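Local atomic coordinates of KLLA0E08119p (Kluyveromyces lactis, PDB entry 3VA7), a protein that probably carboxylates urea to urea-1-carboxylate with biotin, bicarbonate and ATP, as the urea carboxylase part of a larger enzyme that breaks urea down. Residues A[265-270]-A[364-369]; A[325-330]-A[415-420]; A[700-705]-A[745-750]; A[734-739]-A[758-763]. All coordinates share one frame; numbering follows the deposited sequence.

Interaction 1 (A[265-270]-A[364-369]); sequences KVIEET and IEARLY. With GOL (glycerol), chain E.
I267, E268 and E269 pair with A366, E365 and I364, and the two strands run antiparallel, 170° apart. E268 N bonds to E365 O at 3.2 Å, and R367 N bonds to V266 O. On one face of the sheet, CG1 of I267 rests 4.0 Å from CB of A366. The other face is polar. There R367 has CG anti to its carbonyl carbon (chi1 -53°) and runs straight on to NE, so that its side chain crosses that of E268 at about a right angle. NE of R367 meets OE2 of E268 at 2.7 Å in a salt bridge, with that oxygen 24° out of the guanidinium plane. NH2 adds a weak bond to the same oxygen. CB of K265 lies over one guanidinium face, 3.7 Å from NH2 of R367. In the guanidinium plane, NH1 of R367 donates to OH of Y369 at 3.1 Å, and a water joins that hydroxyl to K265 O. E325 forms salt bridges with R367 NH2 and K265 NZ. A leucine in place of R367 would probably leave E268 and E325 without this mate and the Y369 hydroxyl without this donor. One guanidinium thus ties together two acids and a tyrosine in the biotin carboxylase part.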
loop_
_atom_site.group_PDB
_atom_site.type_symbol
_atom_site.label_atom_id
_atom_site.label_comp_id
_atom_site.label_asym_id
_atom_site.label_seq_id
_atom_site.Cartn_x
_atom_site.Cartn_y
_atom_site.Cartn_z
ATOM N N LYS A 265 -29.184 5.539 -12.856
ATOM C CA LYS A 265 -29.807 5.615 -11.538
ATOM C C LYS A 265 -28.748 5.607 -10.436
ATOM O O LYS A 265 -27.710 4.962 -10.621
ATOM C CB LYS A 265 -30.829 4.505 -11.393
ATOM C CG LYS A 265 -31.801 4.516 -12.564
ATOM C CD LYS A 265 -33.065 3.716 -12.269
ATOM C CE LYS A 265 -32.958 2.339 -12.821
ATOM N NZ LYS A 265 -34.283 1.843 -13.278
ATOM N N VAL A 266 -28.961 6.384 -9.356
ATOM C CA VAL A 266 -28.016 6.389 -8.219
ATOM C C VAL A 266 -28.707 6.143 -6.899
ATOM O O VAL A 266 -28.149 5.440 -6.048
ATOM C CB VAL A 266 -27.034 7.634 -8.108
ATOM C CG1 VAL A 266 -26.863 8.368 -9.416
ATOM C CG2 VAL A 266 -27.483 8.601 -7.091
ATOM N N ILE A 267 -29.916 6.696 -6.727
ATOM C CA ILE A 267 -30.730 6.391 -5.551
ATOM C C ILE A 267 -32.167 6.032 -5.906
ATOM O O ILE A 267 -32.827 6.720 -6.706
ATOM C CB ILE A 267 -30.718 7.548 -4.484
ATOM C CG1 ILE A 267 -29.447 7.494 -3.649
ATOM C CG2 ILE A 267 -31.919 7.517 -3.525
ATOM C CD1 ILE A 267 -28.548 8.658 -3.905
ATOM N N GLU A 268 -32.664 4.963 -5.273
ATOM C CA GLU A 268 -34.050 4.545 -5.461
ATOM C C GLU A 268 -34.745 4.361 -4.131
ATOM O O GLU A 268 -34.097 4.147 -3.116
ATOM C CB GLU A 268 -34.123 3.270 -6.301
ATOM C CG GLU A 268 -33.151 3.230 -7.485
ATOM C CD GLU A 268 -31.795 2.556 -7.163
ATOM O OE1 GLU A 268 -31.551 2.100 -6.020
ATOM O OE2 GLU A 268 -30.956 2.462 -8.081
ATOM N N GLU A 269 -36.069 4.440 -4.153
ATOM C CA GLU A 269 -36.896 4.323 -2.948
ATOM C C GLU A 269 -38.312 3.715 -3.185
ATOM O O GLU A 269 -38.865 3.738 -4.290
ATOM C CB GLU A 269 -37.060 5.702 -2.288
ATOM C CG GLU A 269 -38.002 6.657 -3.037
ATOM C CD GLU A 269 -38.182 7.974 -2.268
ATOM O OE1 GLU A 269 -37.925 9.098 -2.856
ATOM O OE2 GLU A 269 -38.576 7.851 -1.070
ATOM N N THR A 270 -38.888 3.225 -2.098
ATOM C CA THR A 270 -40.196 2.639 -2.082
ATOM C C THR A 270 -40.767 2.872 -0.677
ATOM O O THR A 270 -40.014 2.865 0.320
ATOM C CB THR A 270 -40.151 1.114 -2.490
ATOM O OG1 THR A 270 -41.432 0.693 -2.956
ATOM C CG2 THR A 270 -39.750 0.200 -1.345
ATOM N N ILE A 364 -34.883 2.395 1.175
ATOM C CA ILE A 364 -34.093 3.107 0.189
ATOM C C ILE A 364 -32.689 2.535 -0.048
ATOM O O ILE A 364 -32.093 1.898 0.826
ATOM C CB ILE A 364 -34.150 4.681 0.324
ATOM C CG1 ILE A 364 -32.794 5.254 0.026
ATOM C CG2 ILE A 364 -34.865 5.296 1.648
ATOM C CD1 ILE A 364 -32.786 5.875 -1.322
ATOM N N GLU A 365 -32.212 2.722 -1.269
ATOM C CA GLU A 365 -31.001 2.088 -1.771
ATOM C C GLU A 365 -30.109 3.168 -2.371
ATOM O O GLU A 365 -30.598 4.033 -3.084
ATOM C CB GLU A 365 -31.325 1.052 -2.864
ATOM C CG GLU A 365 -30.086 0.543 -3.553
ATOM C CD GLU A 365 -30.344 -0.554 -4.568
ATOM O OE1 GLU A 365 -30.147 -1.738 -4.214
ATOM O OE2 GLU A 365 -30.710 -0.243 -5.722
ATOM N N ALA A 366 -28.813 3.113 -2.083
ATOM C CA ALA A 366 -27.834 3.990 -2.716
ATOM C C ALA A 366 -26.803 3.103 -3.409
ATOM O O ALA A 366 -26.409 2.033 -2.894
ATOM C CB ALA A 366 -27.145 4.908 -1.659
ATOM N N ARG A 367 -26.358 3.531 -4.576
ATOM C CA ARG A 367 -25.442 2.700 -5.330
ATOM C C ARG A 367 -24.009 3.207 -5.204
ATOM O O ARG A 367 -23.657 4.247 -5.786
ATOM C CB ARG A 367 -25.853 2.724 -6.790
ATOM C CG ARG A 367 -27.295 2.383 -7.100
ATOM C CD ARG A 367 -27.334 1.878 -8.562
ATOM N NE ARG A 367 -28.663 1.530 -9.041
ATOM C CZ ARG A 367 -28.920 1.198 -10.303
ATOM N NH1 ARG A 367 -27.944 1.164 -11.198
ATOM N NH2 ARG A 367 -30.149 0.908 -10.679
ATOM N N LEU A 368 -23.181 2.478 -4.465
ATOM C CA LEU A 368 -21.765 2.808 -4.352
ATOM C C LEU A 368 -21.000 2.346 -5.569
ATOM O O LEU A 368 -20.888 1.144 -5.808
ATOM C CB LEU A 368 -21.136 2.185 -3.100
ATOM C CG LEU A 368 -19.720 2.659 -2.660
ATOM C CD1 LEU A 368 -19.755 4.018 -1.933
ATOM C CD2 LEU A 368 -19.021 1.600 -1.773
ATOM N N TYR A 369 -20.471 3.319 -6.314
ATOM C CA TYR A 369 -19.646 3.100 -7.517
ATOM C C TYR A 369 -18.169 3.472 -7.303
ATOM O O TYR A 369 -17.858 4.472 -6.629
ATOM C CB TYR A 369 -20.174 3.951 -8.683
ATOM C CG TYR A 369 -21.468 3.458 -9.311
ATOM C CD1 TYR A 369 -21.439 2.422 -10.244
ATOM C CD2 TYR A 369 -22.700 4.050 -9.019
ATOM C CE1 TYR A 369 -22.595 1.941 -10.841
ATOM C CE2 TYR A 369 -23.865 3.587 -9.612
ATOM C CZ TYR A 369 -23.800 2.522 -10.538
ATOM O OH TYR A 369 -24.910 1.980 -11.161
HETATM C C1 GOL E . -32.039 0.025 -15.443
HETATM O O1 GOL E . -33.187 0.740 -15.876
HETATM C C2 GOL E . -32.285 -0.998 -14.302
HETATM O O2 GOL E . -32.224 -0.443 -13.007
HETATM C C3 GOL E . -31.178 -2.056 -14.302
HETATM O O3 GOL E . -31.593 -3.160 -13.532
HETATM O O HOH W 1 -26.047 3.797 -12.836
#

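Interaction 2 (A[325-330]-A[415-420]); sequences EHPITE and KIIVHG
K415 reaches from strand 412-420 to P327 and H326, at the start of helix 326-333. Its chain bends at chi3 (-71°) and crosses the proline at about a right angle. NZ of K415 comes 3.7 Å from CG of P327 and 4.3 Å from CE1 of H326, which it approaches obliquely. The amine has its polar partner just before the helix, in V324 O. H326 likewise bonds through ND1 to Q323 O. Two residues on, I417 points at the helix and carries the apolar part of the contact. Its CG1 lies anti to the carbonyl carbon (chi1 -49°), and this branch places CD1 of I417 3.6 Å from CB of P327. The other branch, CG2 of I417, touches CG2 of I328 at 4.1 Å. V418 turns the opposite way and packs on helix 423-435. Strand 412-420 therefore has a helix against each face in the biotin carboxylase part. The axes of the two short segments come within 8.8 Å of each other, at a signed crossing angle of -25°. No hydrogen bond links the two segments. They are held by buried carbon contacts, while the lysine amine passes the proline ring to a backbone carbonyl, which probably eases the cost of burying its charge.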
loop_
_atom_site.group_PDB
_atom_site.type_symbol
_atom_site.label_atom_id
_atom_site.label_comp_id
_atom_site.label_asym_id
_atom_site.label_seq_id
_atom_site.Cartn_x
_atom_site.Cartn_y
_atom_site.Cartn_z
ATOM N N GLU A 325 -32.292 -2.339 -8.586
ATOM C CA GLU A 325 -32.983 -1.831 -7.377
ATOM C C GLU A 325 -33.945 -2.760 -6.674
ATOM O O GLU A 325 -34.620 -2.309 -5.721
ATOM C CB GLU A 325 -33.727 -0.498 -7.632
ATOM C CG GLU A 325 -34.713 -0.533 -8.759
ATOM C CD GLU A 325 -34.107 -0.195 -10.132
ATOM O OE1 GLU A 325 -32.928 -0.514 -10.388
ATOM O OE2 GLU A 325 -34.819 0.420 -10.967
ATOM N N HIS A 326 -34.055 -4.007 -7.131
ATOM C CA HIS A 326 -35.054 -4.945 -6.581
ATOM C C HIS A 326 -34.992 -5.113 -5.057
ATOM O O HIS A 326 -36.015 -5.448 -4.431
ATOM C CB HIS A 326 -34.973 -6.344 -7.252
ATOM C CG HIS A 326 -33.851 -7.197 -6.730
ATOM N ND1 HIS A 326 -32.546 -7.046 -7.155
ATOM C CD2 HIS A 326 -33.833 -8.186 -5.803
ATOM C CE1 HIS A 326 -31.770 -7.904 -6.505
ATOM N NE2 HIS A 326 -32.524 -8.605 -5.677
ATOM N N PRO A 327 -33.816 -4.928 -4.443
ATOM C CA PRO A 327 -33.829 -5.137 -2.973
ATOM C C PRO A 327 -34.705 -4.211 -2.153
ATOM O O PRO A 327 -35.144 -4.621 -1.091
ATOM C CB PRO A 327 -32.374 -4.941 -2.564
ATOM C CG PRO A 327 -31.532 -5.233 -3.849
ATOM C CD PRO A 327 -32.446 -4.734 -4.967
ATOM N N ILE A 328 -35.037 -3.012 -2.610
ATOM C CA ILE A 328 -35.890 -2.187 -1.730
ATOM C C ILE A 328 -37.298 -2.781 -1.580
ATOM O O ILE A 328 -37.892 -2.815 -0.462
ATOM C CB ILE A 328 -35.917 -0.697 -2.101
ATOM C CG1 ILE A 328 -36.444 -0.470 -3.510
ATOM C CG2 ILE A 328 -34.528 -0.099 -1.959
ATOM C CD1 ILE A 328 -36.668 0.961 -3.813
ATOM N N THR A 329 -37.805 -3.295 -2.709
ATOM C CA THR A 329 -39.046 -4.061 -2.761
ATOM C C THR A 329 -39.003 -5.241 -1.773
ATOM O O THR A 329 -39.988 -5.508 -1.024
ATOM C CB THR A 329 -39.307 -4.533 -4.232
ATOM O OG1 THR A 329 -39.405 -3.380 -5.088
ATOM C CG2 THR A 329 -40.572 -5.309 -4.350
ATOM N N GLU A 330 -37.870 -5.938 -1.751
ATOM C CA GLU A 330 -37.709 -7.090 -0.818
ATOM C C GLU A 330 -37.753 -6.651 0.674
ATOM O O GLU A 330 -38.148 -7.414 1.547
ATOM C CB GLU A 330 -36.431 -7.895 -1.118
ATOM C CG GLU A 330 -36.445 -8.608 -2.463
ATOM C CD GLU A 330 -35.220 -9.497 -2.722
ATOM O OE1 GLU A 330 -34.209 -9.377 -1.969
ATOM O OE2 GLU A 330 -35.267 -10.340 -3.674
ATOM N N LYS A 415 -24.373 -2.053 -2.932
ATOM C CA LYS A 415 -25.650 -1.399 -2.903
ATOM C C LYS A 415 -26.000 -1.417 -1.433
ATOM O O LYS A 415 -25.967 -2.481 -0.776
ATOM C CB LYS A 415 -26.672 -2.144 -3.724
ATOM C CG LYS A 415 -26.393 -2.064 -5.175
ATOM C CD LYS A 415 -27.535 -2.669 -5.978
ATOM C CE LYS A 415 -27.580 -4.179 -5.838
ATOM N NZ LYS A 415 -28.841 -4.765 -6.290
ATOM N N ILE A 416 -26.268 -0.221 -0.921
ATOM C CA ILE A 416 -26.493 0.002 0.483
ATOM C C ILE A 416 -27.977 0.236 0.686
ATOM O O ILE A 416 -28.517 1.224 0.201
ATOM C CB ILE A 416 -25.632 1.183 0.964
ATOM C CG1 ILE A 416 -24.166 0.772 0.851
ATOM C CG2 ILE A 416 -25.925 1.529 2.419
ATOM C CD1 ILE A 416 -23.277 1.850 0.359
ATOM N N ILE A 417 -28.608 -0.707 1.367
ATOM C CA ILE A 417 -30.058 -0.748 1.532
ATOM C C ILE A 417 -30.575 -0.705 3.013
ATOM O O ILE A 417 -30.256 -1.561 3.878
ATOM C CB ILE A 417 -30.617 -1.974 0.821
ATOM C CG1 ILE A 417 -30.035 -2.007 -0.598
ATOM C CG2 ILE A 417 -32.146 -2.007 0.825
ATOM C CD1 ILE A 417 -29.565 -3.411 -0.981
ATOM N N VAL A 418 -31.453 0.257 3.229
ATOM C CA VAL A 418 -31.934 0.622 4.537
ATOM C C VAL A 418 -33.494 0.486 4.605
ATOM O O VAL A 418 -34.180 0.702 3.598
ATOM C CB VAL A 418 -31.417 2.049 4.747
ATOM C CG1 VAL A 418 -32.502 3.046 4.980
ATOM C CG2 VAL A 418 -30.321 2.050 5.757
ATOM N N HIS A 419 -34.032 0.083 5.755
ATOM C CA HIS A 419 -35.481 -0.227 5.922
ATOM C C HIS A 419 -35.927 0.528 7.137
ATOM O O HIS A 419 -35.482 0.220 8.264
ATOM C CB HIS A 419 -35.742 -1.710 6.224
ATOM C CG HIS A 419 -37.196 -2.089 6.165
ATOM N ND1 HIS A 419 -37.700 -3.258 6.724
ATOM C CD2 HIS A 419 -38.257 -1.446 5.603
ATOM C CE1 HIS A 419 -39.004 -3.316 6.495
ATOM N NE2 HIS A 419 -39.364 -2.226 5.827
ATOM N N GLY A 420 -36.772 1.526 6.924
ATOM C CA GLY A 420 -37.294 2.319 8.029
ATOM C C GLY A 420 -38.806 2.240 8.152
ATOM O O GLY A 420 -39.497 1.734 7.242
#

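Interaction 3 (A[700-705]-A[745-750]); sequences FGVRLI and IITCDG. With BTI (5-(hexahydro-2-oxo-1H-thieno[3,4-D]imidazol-6-yl)pentanal), chain B.
V702 and I745 pair beside the biotin pocket of the carboxyltransferase domain, subdomain A and B. V702 N bonds to I745 O at 2.9 Å, and I745 N returns a bond to V702 O at 2.8 Å. Both donors are tilted from the carbonyl planes. On the face with V702 and I745, CD1 of L704 meets CG1 of I745 at 4.0 Å, and F781 and V770 pack nearby. Strands 701-705 and 742-746 are antiparallel neighbours in a mixed sheet, and the biotin group lies at the F700-G701 end of this pairing. CA of G701 is 3.9 Å from C10 of the biotin tail. Beyond I746, a type I turn from T747 to G750 carries D749 up to F700. There CD2 of F700 approaches D749 O at 3.6 Å, and its ring plane is turned 40° from the D749 carboxylate. OD2 of D749 forms a salt bridge with R699, while OD1 bonds to S506. T747 OG1 bonds to R699 O.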
loop_
_atom_site.group_PDB
_atom_site.type_symbol
_atom_site.label_atom_id
_atom_site.label_comp_id
_atom_site.label_asym_id
_atom_site.label_seq_id
_atom_site.Cartn_x
_atom_site.Cartn_y
_atom_site.Cartn_z
ATOM N N PHE A 700 14.997 6.722 1.852
ATOM C CA PHE A 700 15.535 5.505 2.453
ATOM C C PHE A 700 16.812 5.862 3.177
ATOM O O PHE A 700 17.230 5.140 4.109
ATOM C CB PHE A 700 15.829 4.327 1.463
ATOM C CG PHE A 700 14.736 4.035 0.463
ATOM C CD1 PHE A 700 15.066 3.669 -0.829
ATOM C CD2 PHE A 700 13.400 4.137 0.797
ATOM C CE1 PHE A 700 14.092 3.375 -1.766
ATOM C CE2 PHE A 700 12.392 3.881 -0.160
ATOM C CZ PHE A 700 12.751 3.504 -1.431
ATOM N N GLY A 701 17.454 6.953 2.745
ATOM C CA GLY A 701 18.755 7.295 3.260
ATOM C C GLY A 701 19.520 8.188 2.314
ATOM O O GLY A 701 19.265 8.204 1.125
ATOM N N VAL A 702 20.478 8.926 2.858
ATOM C CA VAL A 702 21.179 9.951 2.144
ATOM C C VAL A 702 22.599 9.509 1.994
ATOM O O VAL A 702 23.310 9.379 2.954
ATOM C CB VAL A 702 21.012 11.316 2.857
ATOM C CG1 VAL A 702 22.006 12.361 2.340
ATOM C CG2 VAL A 702 19.528 11.796 2.682
ATOM N N ARG A 703 22.989 9.219 0.765
ATOM C CA ARG A 703 24.314 8.657 0.486
ATOM C C ARG A 703 25.454 9.750 0.470
ATOM O O ARG A 703 25.237 10.915 0.094
ATOM C CB ARG A 703 24.211 7.833 -0.801
ATOM C CG ARG A 703 25.497 7.237 -1.319
ATOM C CD ARG A 703 26.006 6.113 -0.423
ATOM N NE ARG A 703 25.217 4.894 -0.570
ATOM C CZ ARG A 703 25.531 3.741 0.005
ATOM N NH1 ARG A 703 26.587 3.657 0.811
ATOM N NH2 ARG A 703 24.780 2.678 -0.193
ATOM N N LEU A 704 26.652 9.380 0.912
ATOM C CA LEU A 704 27.718 10.389 1.120
ATOM C C LEU A 704 28.959 10.035 0.326
ATOM O O LEU A 704 29.267 8.849 0.145
ATOM C CB LEU A 704 28.091 10.515 2.611
ATOM C CG LEU A 704 26.953 10.924 3.573
ATOM C CD1 LEU A 704 27.400 10.914 4.998
ATOM C CD2 LEU A 704 26.328 12.276 3.245
ATOM N N ILE A 705 29.663 11.053 -0.161
ATOM C CA ILE A 705 30.939 10.837 -0.807
ATOM C C ILE A 705 32.008 11.465 0.095
ATOM O O ILE A 705 31.898 12.637 0.472
ATOM C CB ILE A 705 30.994 11.496 -2.230
ATOM C CG1 ILE A 705 29.814 11.014 -3.118
ATOM C CG2 ILE A 705 32.330 11.143 -2.914
ATOM C CD1 ILE A 705 29.260 12.045 -4.149
ATOM N N ILE A 745 23.356 7.946 5.352
ATOM C CA ILE A 745 22.596 8.233 6.521
ATOM C C ILE A 745 21.197 7.624 6.465
ATOM O O ILE A 745 20.393 8.017 5.635
ATOM C CB ILE A 745 22.459 9.738 6.772
ATOM C CG1 ILE A 745 23.846 10.418 6.753
ATOM C CG2 ILE A 745 21.710 9.977 8.129
ATOM C CD1 ILE A 745 23.703 11.895 6.602
ATOM N N ILE A 746 20.914 6.730 7.422
ATOM C CA ILE A 746 19.614 6.067 7.603
ATOM C C ILE A 746 18.508 7.063 8.007
ATOM O O ILE A 746 18.519 7.599 9.103
ATOM C CB ILE A 746 19.715 4.862 8.658
ATOM C CG1 ILE A 746 20.917 3.942 8.385
ATOM C CG2 ILE A 746 18.462 4.019 8.683
ATOM C CD1 ILE A 746 20.903 3.435 7.015
ATOM N N THR A 747 17.529 7.291 7.155
ATOM C CA THR A 747 16.521 8.289 7.484
ATOM C C THR A 747 15.133 7.659 7.705
ATOM O O THR A 747 15.015 6.450 7.804
ATOM C CB THR A 747 16.479 9.325 6.360
ATOM O OG1 THR A 747 16.276 8.622 5.079
ATOM C CG2 THR A 747 17.819 10.199 6.374
ATOM N N CYS A 748 14.071 8.454 7.752
ATOM C CA CYS A 748 12.761 7.935 8.209
ATOM C C CYS A 748 12.062 6.844 7.381
ATOM O O CYS A 748 11.157 6.205 7.883
ATOM C CB CYS A 748 11.789 9.070 8.507
ATOM S SG CYS A 748 11.404 10.030 7.014
ATOM N N ASP A 749 12.422 6.668 6.112
ATOM C CA ASP A 749 11.936 5.483 5.348
ATOM C C ASP A 749 12.988 4.385 5.291
ATOM O O ASP A 749 12.990 3.585 4.353
ATOM C CB ASP A 749 11.530 5.824 3.944
ATOM C CG ASP A 749 10.146 6.424 3.876
ATOM O OD1 ASP A 749 9.411 6.396 4.919
ATOM O OD2 ASP A 749 9.816 6.948 2.765
ATOM N N GLY A 750 13.866 4.351 6.286
ATOM C CA GLY A 750 15.122 3.614 6.149
ATOM C C GLY A 750 15.160 2.214 6.741
ATOM O O GLY A 750 14.199 1.801 7.414
HETATM C C11 BTI B . 19.888 4.288 -0.096
HETATM O O11 BTI B . 20.444 3.527 -0.947
HETATM C C10 BTI B . 19.749 3.975 1.424
HETATM C C9 BTI B . 20.289 2.580 1.735
HETATM C C8 BTI B . 20.507 2.261 3.208
HETATM C C7 BTI B . 21.485 1.102 3.489
HETATM C C2 BTI B . 21.223 -0.168 2.706
HETATM S S1 BTI B . 19.617 -0.846 3.006
HETATM C C6 BTI B . 20.080 -2.478 2.546
HETATM C C5 BTI B . 21.569 -2.625 2.767
HETATM N N3 BTI B . 21.623 -3.301 4.037
HETATM C C3 BTI B . 22.076 -2.509 4.973
HETATM O O3 BTI B . 22.274 -2.896 6.217
HETATM N N2 BTI B . 22.354 -1.306 4.516
HETATM C C4 BTI B . 22.212 -1.264 3.066
#

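Interaction 4 (A[734-739]-A[758-763]); sequences GAINFT and CQAVVA. With BTI (5-(hexahydro-2-oxo-1H-thieno[3,4-D]imidazol-6-yl)pentanal), chain B.
N737 holds CG anti to its backbone N (chi1 -173°), and C758 holds SG anti to its carbonyl carbon (chi1 -71°). Both side chains rise from the same face of the sheet, and ND2 of N737 comes 3.6 Å from SG of C758. A weak bond also links ND2 to V757 O. With the amide placed this way, OD1 of N737 accepts a hydrogen bond from N2 of the biotin ureido ring at 3.0 Å. A leucine at N737 would probably leave that ureido N-H without its acceptor and the biotin ring freer to shift. CG2 of T739 adds a touch of 3.6 Å to C4 of the biotin. CB of A735 packs on the same sulfur, 3.5 Å from SG of C758. The strands are antiparallel, but their register slips by one between A735-V761 and N737-C758. This is a beta bulge, and I736 faces both Q759 and A760 across it. Q759 N bonds to I736 O at 2.9 Å, and I736 N bonds to A760 O at 2.7 Å. Past the bulge, V762 N reaches G734 O from above its carbonyl plane. CG1 of V761 lies against the carbonyl carbon of G734. F738 and Q759 lie side by side, with CB of Q759 at the ring edge, 3.7 Å from CE1 of F738. F678 meets the same phenylalanine ring edge-to-face.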
loop_
_atom_site.group_PDB
_atom_site.type_symbol
_atom_site.label_atom_id
_atom_site.label_comp_id
_atom_site.label_asym_id
_atom_site.label_seq_id
_atom_site.Cartn_x
_atom_site.Cartn_y
_atom_site.Cartn_z
ATOM N N GLY A 734 19.066 7.578 11.983
ATOM C CA GLY A 734 20.073 8.588 11.911
ATOM C C GLY A 734 21.449 7.969 11.808
ATOM O O GLY A 734 22.442 8.699 11.657
ATOM N N ALA A 735 21.548 6.642 11.898
ATOM C CA ALA A 735 22.870 6.001 11.936
ATOM C C ALA A 735 23.629 6.256 10.634
ATOM O O ALA A 735 23.031 6.438 9.524
ATOM C CB ALA A 735 22.737 4.505 12.164
ATOM N N ILE A 736 24.950 6.258 10.736
ATOM C CA ILE A 736 25.739 6.489 9.531
ATOM C C ILE A 736 26.329 5.131 9.207
ATOM O O ILE A 736 27.261 4.678 9.837
ATOM C CB ILE A 736 26.735 7.655 9.731
ATOM C CG1 ILE A 736 25.946 8.942 9.990
ATOM C CG2 ILE A 736 27.541 7.930 8.531
ATOM C CD1 ILE A 736 26.807 10.020 10.638
ATOM N N ASN A 737 25.712 4.472 8.238
ATOM C CA ASN A 737 25.922 3.051 7.942
ATOM C C ASN A 737 26.915 2.932 6.818
ATOM O O ASN A 737 26.732 3.554 5.752
ATOM C CB ASN A 737 24.565 2.486 7.486
ATOM C CG ASN A 737 24.552 0.972 7.287
ATOM O OD1 ASN A 737 23.961 0.515 6.338
ATOM N ND2 ASN A 737 25.130 0.207 8.202
ATOM N N PHE A 738 27.958 2.145 7.055
ATOM C CA PHE A 738 29.000 1.910 6.082
ATOM C C PHE A 738 28.689 0.657 5.213
ATOM O O PHE A 738 29.091 -0.481 5.547
ATOM C CB PHE A 738 30.376 1.819 6.780
ATOM C CG PHE A 738 31.078 3.153 6.912
ATOM C CD1 PHE A 738 30.853 3.977 8.009
ATOM C CD2 PHE A 738 31.949 3.604 5.925
ATOM C CE1 PHE A 738 31.463 5.239 8.092
ATOM C CE2 PHE A 738 32.556 4.848 6.009
ATOM C CZ PHE A 738 32.315 5.660 7.095
ATOM N N THR A 739 27.993 0.861 4.087
ATOM C CA THR A 739 27.623 -0.274 3.225
ATOM C C THR A 739 28.838 -0.541 2.398
ATOM O O THR A 739 29.002 0.051 1.342
ATOM C CB THR A 739 26.444 0.061 2.304
ATOM O OG1 THR A 739 26.855 1.080 1.366
ATOM C CG2 THR A 739 25.262 0.565 3.115
ATOM N N CYS A 758 27.875 0.742 11.791
ATOM C CA CYS A 758 27.452 2.157 11.785
ATOM C C CYS A 758 28.452 2.934 12.639
ATOM O O CYS A 758 28.797 2.501 13.770
ATOM C CB CYS A 758 26.074 2.311 12.402
ATOM S SG CYS A 758 24.681 1.663 11.412
ATOM N N GLN A 759 28.890 4.089 12.170
ATOM C CA GLN A 759 29.981 4.790 12.814
ATOM C C GLN A 759 29.452 5.669 13.934
ATOM O O GLN A 759 29.973 5.644 15.051
ATOM C CB GLN A 759 30.790 5.567 11.754
ATOM C CG GLN A 759 31.554 6.771 12.225
ATOM C CD GLN A 759 32.802 6.448 13.032
ATOM O OE1 GLN A 759 33.529 5.499 12.746
ATOM N NE2 GLN A 759 33.055 7.243 14.043
ATOM N N ALA A 760 28.408 6.431 13.643
ATOM C CA ALA A 760 27.883 7.481 14.517
ATOM C C ALA A 760 26.399 7.576 14.161
ATOM O O ALA A 760 25.991 6.939 13.173
ATOM C CB ALA A 760 28.573 8.797 14.241
ATOM N N VAL A 761 25.612 8.345 14.937
ATOM C CA VAL A 761 24.196 8.540 14.666
ATOM C C VAL A 761 23.782 10.009 14.867
ATOM O O VAL A 761 23.931 10.587 15.962
ATOM C CB VAL A 761 23.302 7.684 15.606
ATOM C CG1 VAL A 761 21.835 7.903 15.254
ATOM C CG2 VAL A 761 23.718 6.151 15.595
ATOM N N VAL A 762 23.240 10.599 13.802
ATOM C CA VAL A 762 22.744 11.927 13.806
ATOM C C VAL A 762 21.767 12.047 14.977
ATOM O O VAL A 762 20.947 11.093 15.236
ATOM C CB VAL A 762 22.051 12.227 12.461
ATOM C CG1 VAL A 762 21.365 13.586 12.514
ATOM C CG2 VAL A 762 23.063 12.138 11.303
ATOM N N ALA A 763 21.830 13.186 15.699
ATOM C CA ALA A 763 21.024 13.288 16.907
ATOM C C ALA A 763 19.600 13.460 16.495
ATOM O O ALA A 763 19.338 14.071 15.511
ATOM C CB ALA A 763 21.477 14.420 17.822
HETATM C C11 BTI B . 19.888 4.288 -0.096
HETATM O O11 BTI B . 20.444 3.527 -0.947
HETATM C C10 BTI B . 19.749 3.975 1.424
HETATM C C9 BTI B . 20.289 2.580 1.735
HETATM C C8 BTI B . 20.507 2.261 3.208
HETATM C C7 BTI B . 21.485 1.102 3.489
HETATM C C2 BTI B . 21.223 -0.168 2.706
HETATM S S1 BTI B . 19.617 -0.846 3.006
HETATM C C6 BTI B . 20.080 -2.478 2.546
HETATM C C5 BTI B . 21.569 -2.625 2.767
HETATM N N3 BTI B . 21.623 -3.301 4.037
HETATM C C3 BTI B . 22.076 -2.509 4.973
HETATM O O3 BTI B . 22.274 -2.896 6.217
HETATM N N2 BTI B . 22.354 -1.306 4.516
HETATM C C4 BTI B . 22.212 -1.264 3.066
#

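The four contacts form two pairs on opposite sides of the chain's centre. Interactions 1 and 2 lie in the biotin carboxylase part, their centres about 8 Å apart. Strands 362-372 and 412-420 are neighbours in one sheet, and E325 bonds to K265 across the two contacts. Interactions 3 and 4 lie in the carboxyltransferase domain, about 9 Å apart between centres. They share a sheet through strands 742-746 and 735-739, and both touch the biotin. Within each pair the segments alternate along the chain. The first pair closes before the second opens. The biotin thus lies in the carboxyltransferase domain; the centre of interaction 1, in the biotin carboxylase part, is about 51 Å from that of interaction 3.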